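Local coordinates for protein cerato-platanin 1 (Moniliophthora perniciosa, PDB 3SUJ) that is a secreted, zinc-binding cerato-platanin built on a double-psi beta-barrel fold, whose precise function remains unsettled, at residues N102-A105 with E106-G109; T91-K94 with Q95-D98; S57-C60 with G61-Y64. One frame throughout, in Å; residues are numbered along the deposited sequence.

Contact 1 (N102-A105 with E106-G109); sequences NKRA and EELG. With NA (sodium ion), chain H.
Leu108 N bonds back to Arg104 O at 2.9 Å and Gly109 N to Ala105 O at 2.8 Å, two helical steps that close the short helix 105-108, with Arg104 at its N-cap and Gly109 leaving the helix at positive phi. The side chain of Arg104 then reaches across to Glu107, three residues on. A bend at chi3 (75°) turns its guanidinium so that one edge meets the carboxylate: Arg104 NE holds Glu107 OE1 at 2.9 Å, while Arg104 NH2 holds Glu107 OE2 at 2.6 Å. Both oxygens lie close to the guanidinium plane, yet they are approached from above their own carboxylate plane, because the two flat groups are turned 52° apart. This side-on, two-pronged salt bridge should restrict the rotation of both ends. Leu108 adds an apolar touch, its CD1 lying 3.8 Å from Arg104 CB and also over a guanidinium face. With an alanine at Arg104, the Glu107 carboxylate would probably lose its charged mate and turn more freely, and Leu108 would lose the guanidinium beside its methyl group. Glu106 points its extended chain elsewhere and chelates a sodium ion, OE1 at 2.0 Å and OE2 at 2.7 Å, with three waters also on the metal. Another water accepts from Glu107 N at 3.0 Å. Asn102 closes helix 94-101 with a Schellman motif, so the whole is a helix-to-helix junction: one helix ends, and after a brief linker a single-turn helix starts from its N-cap, braced by an i to i+3 salt bridge.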
loop_
_atom_site.group_PDB
_atom_site.type_symbol
_atom_site.label_atom_id
_atom_site.label_comp_id
_atom_site.label_asym_id
_atom_site.label_seq_id
_atom_site.Cartn_x
_atom_site.Cartn_y
_atom_site.Cartn_z
ATOM N N ASN A 102 13.689 -7.588 -1.863
ATOM C CA ASN A 102 15.046 -7.730 -1.301
ATOM C C ASN A 102 15.975 -6.525 -1.588
ATOM O O ASN A 102 17.065 -6.668 -2.094
ATOM C CB ASN A 102 15.690 -9.079 -1.673
ATOM C CG ASN A 102 16.909 -9.391 -0.791
ATOM O OD1 ASN A 102 17.069 -8.825 0.320
ATOM N ND2 ASN A 102 17.804 -10.170 -1.336
ATOM N N LYS A 103 15.426 -5.353 -1.298
ATOM C CA LYS A 103 16.155 -4.079 -1.277
ATOM C C LYS A 103 16.428 -3.565 -2.694
ATOM O O LYS A 103 17.451 -2.898 -2.937
ATOM C CB LYS A 103 17.479 -4.152 -0.476
ATOM C CG LYS A 103 17.146 -4.652 0.903
ATOM C CD LYS A 103 18.422 -4.715 1.786
ATOM C CE LYS A 103 17.954 -5.205 3.146
ATOM N NZ LYS A 103 19.058 -5.163 4.177
ATOM N N ARG A 104 15.540 -3.833 -3.640
ATOM C CA ARG A 104 15.713 -3.433 -5.029
ATOM C C ARG A 104 14.606 -2.496 -5.498
ATOM O O ARG A 104 14.405 -2.385 -6.725
ATOM C CB ARG A 104 15.743 -4.688 -5.893
ATOM C CG ARG A 104 16.906 -5.595 -5.550
ATOM C CD ARG A 104 16.868 -6.872 -6.359
ATOM N NE ARG A 104 17.299 -6.498 -7.678
ATOM C CZ ARG A 104 16.986 -7.174 -8.787
ATOM N NH1 ARG A 104 16.236 -8.236 -8.693
ATOM N NH2 ARG A 104 17.456 -6.729 -9.945
ATOM N N ALA A 105 13.968 -1.783 -4.620
ATOM C CA ALA A 105 12.836 -0.929 -5.031
ATOM C C ALA A 105 13.283 0.156 -6.048
ATOM O O ALA A 105 12.739 0.301 -7.104
ATOM C CB ALA A 105 12.238 -0.264 -3.868
ATOM N N GLU A 106 14.204 0.985 -5.679
ATOM C CA GLU A 106 14.807 1.990 -6.549
ATOM C C GLU A 106 15.392 1.430 -7.818
ATOM O O GLU A 106 15.108 1.947 -8.928
ATOM C CB GLU A 106 15.858 2.796 -5.762
ATOM C CG GLU A 106 16.436 4.038 -6.470
ATOM C CD GLU A 106 17.262 4.942 -5.496
ATOM O OE1 GLU A 106 17.570 4.612 -4.300
ATOM O OE2 GLU A 106 17.572 6.064 -5.918
ATOM N N GLU A 107 16.142 0.351 -7.759
ATOM C CA GLU A 107 16.655 -0.233 -8.951
ATOM C C GLU A 107 15.593 -0.669 -9.942
ATOM O O GLU A 107 15.609 -0.352 -11.130
ATOM C CB GLU A 107 17.541 -1.434 -8.536
ATOM C CG GLU A 107 17.953 -2.224 -9.686
ATOM C CD GLU A 107 18.387 -3.648 -9.350
ATOM O OE1 GLU A 107 18.587 -4.000 -8.157
ATOM O OE2 GLU A 107 18.541 -4.430 -10.294
ATOM N N LEU A 108 14.547 -1.357 -9.484
ATOM C CA LEU A 108 13.494 -1.874 -10.354
ATOM C C LEU A 108 12.464 -0.821 -10.735
ATOM O O LEU A 108 11.988 -0.813 -11.859
ATOM C CB LEU A 108 12.826 -3.102 -9.685
ATOM C CG LEU A 108 13.797 -4.286 -9.505
ATOM C CD1 LEU A 108 13.230 -5.414 -8.617
ATOM C CD2 LEU A 108 14.252 -4.793 -10.862
ATOM N N GLY A 109 12.117 -0.008 -9.772
ATOM C CA GLY A 109 11.152 1.068 -10.009
ATOM C C GLY A 109 9.702 0.585 -9.923
ATOM O O GLY A 109 8.942 0.981 -9.066
HETATM NA NA NA H . 18.725 6.074 -3.522
HETATM O O HOH W 1 17.504 -0.508 -5.273
HETATM O O HOH W 2 19.193 -2.537 -5.734
HETATM O O HOH W 3 19.049 7.573 -5.257
HETATM O O HOH W 4 18.805 5.674 -1.517
HETATM O O HOH W 5 20.418 5.278 -3.893
#

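Contact 2 (T91-K94 with Q95-D98); sequences TASK and QAMD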
loop_
_atom_site.group_PDB
_atom_site.type_symbol
_atom_site.label_atom_id
_atom_site.label_comp_id
_atom_site.label_asym_id
_atom_site.label_seq_id
_atom_site.Cartn_x
_atom_site.Cartn_y
_atom_site.Cartn_z
ATOM N N THR A 91 0.887 1.408 -5.430
ATOM C CA THR A 91 2.097 2.214 -5.139
ATOM C C THR A 91 2.305 2.101 -3.645
ATOM O O THR A 91 1.518 2.722 -2.880
ATOM C CB THR A 91 1.925 3.650 -5.554
ATOM O OG1 THR A 91 1.639 3.735 -6.929
ATOM C CG2 THR A 91 3.222 4.401 -5.265
ATOM N N ALA A 92 3.367 1.448 -3.180
ATOM C CA ALA A 92 3.622 1.272 -1.742
ATOM C C ALA A 92 4.721 2.177 -1.280
ATOM O O ALA A 92 5.346 2.896 -2.062
ATOM C CB ALA A 92 3.956 -0.171 -1.458
ATOM N N SER A 93 4.959 2.198 0.025
ATOM C CA SER A 93 6.156 2.803 0.565
ATOM C C SER A 93 7.373 2.212 -0.072
ATOM O O SER A 93 7.387 1.027 -0.477
ATOM C CB SER A 93 6.243 2.751 2.108
ATOM O OG SER A 93 6.578 1.362 2.720
ATOM N N LYS A 94 8.529 2.954 -0.037
ATOM C CA LYS A 94 9.798 2.356 -0.429
ATOM C C LYS A 94 10.162 1.206 0.520
ATOM O O LYS A 94 10.654 0.209 0.010
ATOM C CB LYS A 94 10.916 3.418 -0.473
ATOM C CG LYS A 94 12.169 2.868 -1.078
ATOM C CD LYS A 94 13.231 3.974 -1.094
ATOM C CE LYS A 94 14.495 3.372 -1.635
ATOM N NZ LYS A 94 15.247 2.587 -0.610
ATOM N N GLN A 95 9.957 1.375 1.808
ATOM C CA GLN A 95 10.293 0.277 2.732
ATOM C C GLN A 95 9.511 -1.003 2.339
ATOM O O GLN A 95 10.074 -2.090 2.375
ATOM C CB GLN A 95 9.982 0.669 4.142
ATOM C CG GLN A 95 11.036 1.576 4.783
ATOM C CD GLN A 95 10.542 2.179 6.010
ATOM O OE1 GLN A 95 10.768 1.575 7.125
ATOM N NE2 GLN A 95 9.831 3.298 5.896
ATOM N N ALA A 96 8.236 -0.886 2.022
ATOM C CA ALA A 96 7.463 -2.059 1.661
ATOM C C ALA A 96 7.986 -2.696 0.388
ATOM O O ALA A 96 8.127 -3.920 0.309
ATOM C CB ALA A 96 6.063 -1.632 1.525
ATOM N N MET A 97 8.311 -1.871 -0.631
ATOM C CA MET A 97 8.780 -2.437 -1.863
ATOM C C MET A 97 10.201 -3.023 -1.703
ATOM O O MET A 97 10.492 -4.031 -2.349
ATOM C CB MET A 97 8.691 -1.413 -3.018
ATOM C CG MET A 97 9.023 -2.095 -4.364
ATOM S SD MET A 97 8.568 -0.995 -5.720
ATOM C CE MET A 97 9.229 -1.847 -7.117
ATOM N N ASP A 98 11.029 -2.391 -0.892
ATOM C CA ASP A 98 12.332 -2.976 -0.583
ATOM C C ASP A 98 12.137 -4.322 0.141
ATOM O O ASP A 98 12.889 -5.278 -0.184
ATOM C CB ASP A 98 13.135 -2.020 0.278
ATOM C CG ASP A 98 13.979 -1.037 -0.557
ATOM O OD1 ASP A 98 14.304 -1.321 -1.683
ATOM O OD2 ASP A 98 14.327 0.029 0.013
HETATM O O HOH W 6 15.878 0.418 -3.190
#
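Ser93 O accepts from Met97 N at 3.0 Å and Lys94 O from Asp98 N at 2.8 Å, the opening backbone bonds of helix 94-101 where strand 90-92 gives way to it. Ser93 is the N-cap of this helix. Ser93 OG sits between the backbone N and the carbonyl carbon (chi1 74°), which puts it where it can accept from Ala96 N at 2.9 Å; the same hydroxyl bonds to Pro44 O, giving it two partners. Asp12 joins in at this helix start, with OD2 bonded to Lys94 N and OD1 to Gln95 NE2. Ala92 CB packs on Ala96 CB at 3.9 Å, with Met80 beside Ala92 and Ile78 beside Ala96, both from strand 76-83. Lys94 leaves the helix as an extended chain and is bent only at chi4 (-80°), which turns the ammonium toward Asp98. The carboxylate has a second task: its OD1 takes the backbone N of Ala105 and a water that bonds only weakly to Lys94 NZ. The salt bridge itself falls to the other oxygen, Lys94 NZ meeting the syn lone pair of Asp98 OD2 at 2.8 Å.

Contact 3 (S57-C60 with G61-Y64); sequences SPNC and GSCY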
loop_
_atom_site.group_PDB
_atom_site.type_symbol
_atom_site.label_atom_id
_atom_site.label_comp_id
_atom_site.label_asym_id
_atom_site.label_seq_id
_atom_site.Cartn_x
_atom_site.Cartn_y
_atom_site.Cartn_z
ATOM N N SER A 57 -14.153 5.672 -1.204
ATOM C CA SER A 57 -14.204 4.335 -1.753
ATOM C C SER A 57 -14.396 3.289 -0.641
ATOM O O SER A 57 -13.661 3.295 0.381
ATOM C CB SER A 57 -12.846 4.022 -2.363
ATOM O OG SER A 57 -12.718 2.649 -2.712
ATOM N N PRO A 58 -15.215 2.261 -0.882
ATOM C CA PRO A 58 -15.325 1.161 0.084
ATOM C C PRO A 58 -14.075 0.341 0.164
ATOM O O PRO A 58 -13.967 -0.455 1.101
ATOM C CB PRO A 58 -16.537 0.327 -0.432
ATOM C CG PRO A 58 -17.222 1.276 -1.348
ATOM C CD PRO A 58 -16.224 2.186 -1.974
ATOM N N ASN A 59 -13.155 0.470 -0.779
ATOM C CA ASN A 59 -11.863 -0.216 -0.664
ATOM C C ASN A 59 -10.891 0.507 0.256
ATOM O O ASN A 59 -9.784 -0.022 0.532
ATOM C CB ASN A 59 -11.245 -0.411 -2.043
ATOM C CG ASN A 59 -12.022 -1.443 -2.832
ATOM O OD1 ASN A 59 -12.397 -2.489 -2.236
ATOM N ND2 ASN A 59 -12.248 -1.213 -4.083
ATOM N N CYS A 60 -11.195 1.718 0.718
ATOM C CA CYS A 60 -10.263 2.392 1.650
ATOM C C CYS A 60 -10.051 1.523 2.861
ATOM O O CYS A 60 -11.001 0.997 3.468
ATOM C CB CYS A 60 -10.910 3.687 2.083
ATOM S SG CYS A 60 -10.831 5.012 0.855
ATOM N N GLY A 61 -8.814 1.408 3.316
ATOM C CA GLY A 61 -8.490 0.584 4.463
ATOM C C GLY A 61 -8.450 -0.904 4.178
ATOM O O GLY A 61 -8.244 -1.638 5.155
ATOM N N SER A 62 -8.623 -1.352 2.968
ATOM C CA SER A 62 -8.518 -2.791 2.688
ATOM C C SER A 62 -7.062 -3.221 2.686
ATOM O O SER A 62 -6.135 -2.413 2.481
ATOM C CB SER A 62 -9.081 -3.093 1.272
ATOM O OG SER A 62 -10.458 -3.125 1.179
ATOM N N CYS A 63 -6.863 -4.498 2.917
ATOM C CA CYS A 63 -5.561 -5.122 3.001
ATOM C C CYS A 63 -5.310 -5.962 1.791
ATOM O O CYS A 63 -6.103 -6.904 1.466
ATOM C CB CYS A 63 -5.548 -5.988 4.252
ATOM S SG CYS A 63 -3.923 -6.786 4.578
ATOM N N TYR A 64 -4.217 -5.723 1.084
ATOM C CA TYR A 64 -3.877 -6.449 -0.141
ATOM C C TYR A 64 -2.618 -7.228 0.068
ATOM O O TYR A 64 -1.561 -6.629 0.460
ATOM C CB TYR A 64 -3.711 -5.465 -1.330
ATOM C CG TYR A 64 -4.989 -4.825 -1.707
ATOM C CD1 TYR A 64 -5.792 -5.408 -2.693
ATOM C CD2 TYR A 64 -5.420 -3.635 -1.164
ATOM C CE1 TYR A 64 -6.995 -4.846 -3.106
ATOM C CE2 TYR A 64 -6.642 -3.061 -1.588
ATOM C CZ TYR A 64 -7.364 -3.640 -2.576
ATOM O OH TYR A 64 -8.560 -3.022 -2.953
HETATM O O HOH W 7 -12.113 -1.527 2.846
#
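Ser62 OG donates to a water at 2.8 Å, and that water in turn donates to two carbonyls of the preceding segment, reaching Pro58 O and Cys60 O at 2.8 Å each. Three groups thus grip one water and tie the loop to the start of the strand, while Ser62 OG is also bonded to Lys117 NZ. The backbone between them folds tightly. Cys60 N bonds to Ser57 O at 2.9 Å in a type I turn, and Asn59 N lies 2.9 Å from Ser57 OG, which makes an ST turn of the same corner. A type II turn follows directly from Asn59 to Ser62, closed by Ser62 N on Asn59 O at 3.0 Å; its donor stands well above the carbonyl plane. Gly61 takes the third place with phi 77°, where any CB would run into Cys60 O. The overlapping turns feed strand 63-68, which lies between strands 111-118 and 76-83 in the sheet of the double-psi beta barrel, and two disulfides pin the passage: Cys60 to Cys23, Cys63 to Cys123. Tyr64 reaches back along the strand: chi1 of -67° keeps its CG beside the backbone N and leads the phenol end back over the Asn59 amide. Tyr64 OH sits above that face, 3.8 Å from Asn59 CG, with the ring and amide planes 68° apart. The amide is unlikely to flip, since Asn59 OD1 takes Lys117 NZ and ND2 gives to Asp51 O. Lys117 therefore serves both Asn59 and Ser62, and the ring of Tyr64 stacks edge-to-face with Phe90. The Tyr64 side chain also comes within about 3 Å, between nearest atoms, of that of Asp51, a residue of a zinc-binding site of this protein.

How the contacts relate
Contacts 1 and 2 are neighbours in the chain and in space, their centres about 9 Å apart. Asp98 joins them: its backbone O lies 2.8 Å from Lys103 N in a probable hydrogen bond. Met97 CE also packs against Gly109 O at 3.4 Å. Contact 3 comes earlier in the chain and lies on the opposite side of the molecule's centre, about 25 Å from contact 1 and 17 Å from contact 2, centre to centre; contacts 2 and 3 nonetheless reach the same sheet. Between nearest atoms, the sodium bound in contact 1 lies about 5 Å from the Lys94 side chain of contact 2, whereas a zinc ion lies about 4 Å from the Tyr64 side chain of contact 3.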